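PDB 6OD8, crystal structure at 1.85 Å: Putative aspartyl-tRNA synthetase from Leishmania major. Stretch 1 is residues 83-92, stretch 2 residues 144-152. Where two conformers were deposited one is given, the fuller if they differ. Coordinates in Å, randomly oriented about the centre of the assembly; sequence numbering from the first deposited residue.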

# COMPACT_ATOMS: atom_id res chain seq x y z
N GLU A 83 -23.70 -29.22 -6.80
CA GLU A 83 -23.01 -30.49 -6.97
C GLU A 83 -22.47 -31.06 -5.66
O GLU A 83 -21.81 -32.10 -5.68
CB GLU A 83 -21.87 -30.36 -7.97
CG GLU A 83 -20.67 -29.57 -7.47
CD GLU A 83 -20.75 -28.10 -7.80
OE1 GLU A 83 -21.88 -27.59 -7.95
OE2 GLU A 83 -19.68 -27.46 -7.91
N LEU A 84 -22.73 -30.40 -4.53
CA LEU A 84 -22.37 -30.97 -3.24
C LEU A 84 -23.53 -31.67 -2.54
O LEU A 84 -23.30 -32.37 -1.55
CB LEU A 84 -21.79 -29.88 -2.33
CG LEU A 84 -20.45 -29.27 -2.77
CD1 LEU A 84 -19.92 -28.26 -1.75
CD2 LEU A 84 -19.39 -30.32 -3.05
N VAL A 85 -24.76 -31.53 -3.04
CA VAL A 85 -25.90 -32.20 -2.40
C VAL A 85 -25.70 -33.71 -2.46
O VAL A 85 -25.24 -34.26 -3.48
CB VAL A 85 -27.22 -31.79 -3.07
CG1 VAL A 85 -28.41 -32.45 -2.37
CG2 VAL A 85 -27.39 -30.28 -3.10
N ASP A 86 -26.05 -34.38 -1.37
CA ASP A 86 -25.90 -35.83 -1.19
C ASP A 86 -24.45 -36.29 -1.24
O ASP A 86 -24.19 -37.50 -1.35
CB ASP A 86 -26.74 -36.60 -2.21
CG ASP A 86 -28.19 -36.16 -2.24
OD1 ASP A 86 -28.66 -35.62 -1.21
OD2 ASP A 86 -28.85 -36.35 -3.28
N LYS A 87 -23.49 -35.38 -1.19
CA LYS A 87 -22.09 -35.77 -1.09
C LYS A 87 -21.65 -35.65 0.36
O LYS A 87 -22.13 -34.78 1.10
CB LYS A 87 -21.20 -34.91 -2.00
CG LYS A 87 -21.71 -34.74 -3.43
CD LYS A 87 -21.34 -35.90 -4.31
CE LYS A 87 -21.66 -35.62 -5.78
NZ LYS A 87 -23.12 -35.63 -6.08
N THR A 88 -20.76 -36.54 0.78
CA THR A 88 -20.11 -36.43 2.08
C THR A 88 -18.79 -35.71 1.88
O THR A 88 -17.96 -36.16 1.08
CB THR A 88 -19.88 -37.80 2.71
OG1 THR A 88 -21.14 -38.42 3.00
CG2 THR A 88 -19.10 -37.65 4.00
N VAL A 89 -18.58 -34.60 2.60
CA VAL A 89 -17.43 -33.73 2.38
C VAL A 89 -16.70 -33.45 3.69
O VAL A 89 -17.22 -33.69 4.79
CB VAL A 89 -17.82 -32.39 1.71
CG1 VAL A 89 -18.44 -32.63 0.34
CG2 VAL A 89 -18.78 -31.64 2.60
N LEU A 90 -15.50 -32.92 3.56
CA LEU A 90 -14.64 -32.56 4.69
C LEU A 90 -14.61 -31.05 4.81
O LEU A 90 -14.18 -30.37 3.87
CB LEU A 90 -13.23 -33.11 4.50
CG LEU A 90 -12.21 -32.70 5.56
CD1 LEU A 90 -12.56 -33.33 6.90
CD2 LEU A 90 -10.82 -33.12 5.10
N ILE A 91 -15.04 -30.54 5.95
CA ILE A 91 -15.09 -29.10 6.19
C ILE A 91 -14.32 -28.79 7.47
O ILE A 91 -14.38 -29.55 8.44
CB ILE A 91 -16.55 -28.61 6.31
CG1 ILE A 91 -17.36 -29.06 5.09
CG2 ILE A 91 -16.60 -27.10 6.43
CD1 ILE A 91 -18.80 -29.43 5.43
N ARG A 92 -13.59 -27.67 7.46
CA ARG A 92 -12.98 -27.12 8.66
C ARG A 92 -13.73 -25.84 9.03
O ARG A 92 -13.86 -24.94 8.20
CB ARG A 92 -11.50 -26.85 8.43
CG ARG A 92 -10.78 -26.36 9.66
CD ARG A 92 -9.28 -26.42 9.43
NE ARG A 92 -8.85 -27.81 9.25
CZ ARG A 92 -7.60 -28.18 8.93
NH1 ARG A 92 -6.67 -27.25 8.75
NH2 ARG A 92 -7.30 -29.48 8.79
N ASP A 144 -12.73 -30.35 12.26
CA ASP A 144 -12.81 -30.99 10.96
C ASP A 144 -14.00 -31.93 11.01
O ASP A 144 -14.03 -32.84 11.85
CB ASP A 144 -11.54 -31.80 10.64
CG ASP A 144 -10.44 -30.97 10.04
OD1 ASP A 144 -10.72 -29.88 9.50
OD2 ASP A 144 -9.27 -31.41 10.11
N VAL A 145 -14.98 -31.72 10.15
CA VAL A 145 -16.19 -32.53 10.12
C VAL A 145 -16.27 -33.23 8.77
O VAL A 145 -16.04 -32.60 7.73
CB VAL A 145 -17.44 -31.68 10.38
CG1 VAL A 145 -18.71 -32.48 10.16
CG2 VAL A 145 -17.41 -31.12 11.79
N GLU A 146 -16.55 -34.53 8.78
CA GLU A 146 -16.98 -35.27 7.60
C GLU A 146 -18.50 -35.36 7.66
O GLU A 146 -19.04 -35.89 8.64
CB GLU A 146 -16.34 -36.66 7.58
CG GLU A 146 -16.90 -37.59 6.53
CD GLU A 146 -16.10 -38.88 6.41
OE1 GLU A 146 -16.60 -39.94 6.86
OE2 GLU A 146 -14.97 -38.83 5.87
N ALA A 147 -19.19 -34.83 6.65
CA ALA A 147 -20.64 -34.73 6.76
C ALA A 147 -21.28 -34.73 5.38
O ALA A 147 -20.71 -34.20 4.43
CB ALA A 147 -21.07 -33.46 7.51
N THR A 148 -22.50 -35.26 5.32
CA THR A 148 -23.29 -35.26 4.10
C THR A 148 -24.08 -33.96 3.97
O THR A 148 -24.73 -33.52 4.93
CB THR A 148 -24.22 -36.47 4.05
OG1 THR A 148 -23.46 -37.65 4.31
CG2 THR A 148 -24.84 -36.60 2.66
N VAL A 149 -24.02 -33.36 2.79
CA VAL A 149 -24.78 -32.14 2.49
C VAL A 149 -26.18 -32.55 2.06
O VAL A 149 -26.36 -33.15 1.00
CB VAL A 149 -24.09 -31.29 1.42
CG1 VAL A 149 -24.94 -30.06 1.13
CG2 VAL A 149 -22.70 -30.89 1.86
N CYS A 150 -27.17 -32.22 2.88
CA CYS A 150 -28.56 -32.59 2.66
C CYS A 150 -29.40 -31.34 2.44
O CYS A 150 -29.18 -30.31 3.09
CB CYS A 150 -29.10 -33.37 3.85
SG CYS A 150 -28.27 -34.93 4.15
N LYS A 151 -30.37 -31.42 1.53
CA LYS A 151 -31.34 -30.34 1.42
C LYS A 151 -32.38 -30.50 2.52
O LYS A 151 -32.58 -31.58 3.08
CB LYS A 151 -32.01 -30.34 0.05
N VAL A 152 -33.03 -29.39 2.85
CA VAL A 152 -34.08 -29.39 3.86
C VAL A 152 -35.29 -28.66 3.30
O VAL A 152 -35.17 -27.80 2.42
CB VAL A 152 -33.62 -28.73 5.18
CG1 VAL A 152 -32.50 -29.54 5.82
CG2 VAL A 152 -33.16 -27.30 4.93
O HOH W 1 -30.46 -33.92 -0.19

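Residues Asp144 to Lys151 of stretch 2 belong to a strand that begins earlier in the chain. It pairs antiparallel with the strand of stretch 1 that leads through Val89 to Arg92 and continues beyond it. Ladder hydrogen bonds hold the two backbones together, and the contact buries 725 Å² in all.

Asp144 faces Arg92 in a non-hydrogen-bonded pair, CA to CA 4.5 Å. With no backbone bond between them, the side chains make the link. Arg92 NE donates to Asp144 OD1 at 2.8 Å, almost straight at 176°, and Arg92 NH2 donates to Asp144 OD2 at 3.1 Å. Asp144 OD1 sits at the edge of the guanidinium, near its plane, and both carboxylate oxygens accept a hydrogen bond. Opposite charges make this a salt bridge. The CB of Asp144 also lies 4.2 Å from Leu90 CD1.

Val145 pairs with Ile91 through two backbone bonds. Val145 N donates to Ile91 O at 2.8 Å, and Ile91 N donates to Val145 O at 2.9 Å. Their side chains lie on the face opposite the salt bridge.

Glu146 returns to the face of Asp144 and sits across from Leu90. Its backbone makes no conventional bond to Leu90, but Glu146 CA approaches Val89 O at 3.2 Å in a CA-H...O contact. The aliphatic part of its side chain packs on Thr88, with Glu146 CG 3.4 Å from Thr88 CG2.

Ala147 repeats the pattern of Val145. Ala147 N donates to Val89 O at 2.9 Å, and Ala147 O accepts from Val89 N at 2.8 Å. Ala147 O also receives a CA-H...O contact from Thr88 CA at 3.3 Å.

Thr148 lies opposite Thr88, and here the backbones come close, CA to CA 3.9 Å. The two hydroxyls meet, Thr88 OG1 to Thr148 OG1 at 2.8 Å, in a hydrogen bond in which either could be the donor.

Val149 meets the turn that precedes the partner strand. This is a type II turn from Leu84 to Lys87, closed by Lys87 N donating to Leu84 O at 3.0 Å. Val149 N donates to Lys87 O at 2.9 Å, and Val149 O accepts from Asp86 N at 2.7 Å. The CA-to-CB bond of Val149 points toward stretch 1. Val149 CG2 lies 4.1 Å from Val89 CG2 and 4.4 Å from Leu84 CB, an apolar cluster.

Cys150 points away and makes no contact. At Lys151, a water bridges the stretches: it accepts from Lys151 N at 3.0 Å and donates to Asp86 OD1 at 2.7 Å. The Lys151 side chain is not modelled beyond CB. Val152 is out of reach.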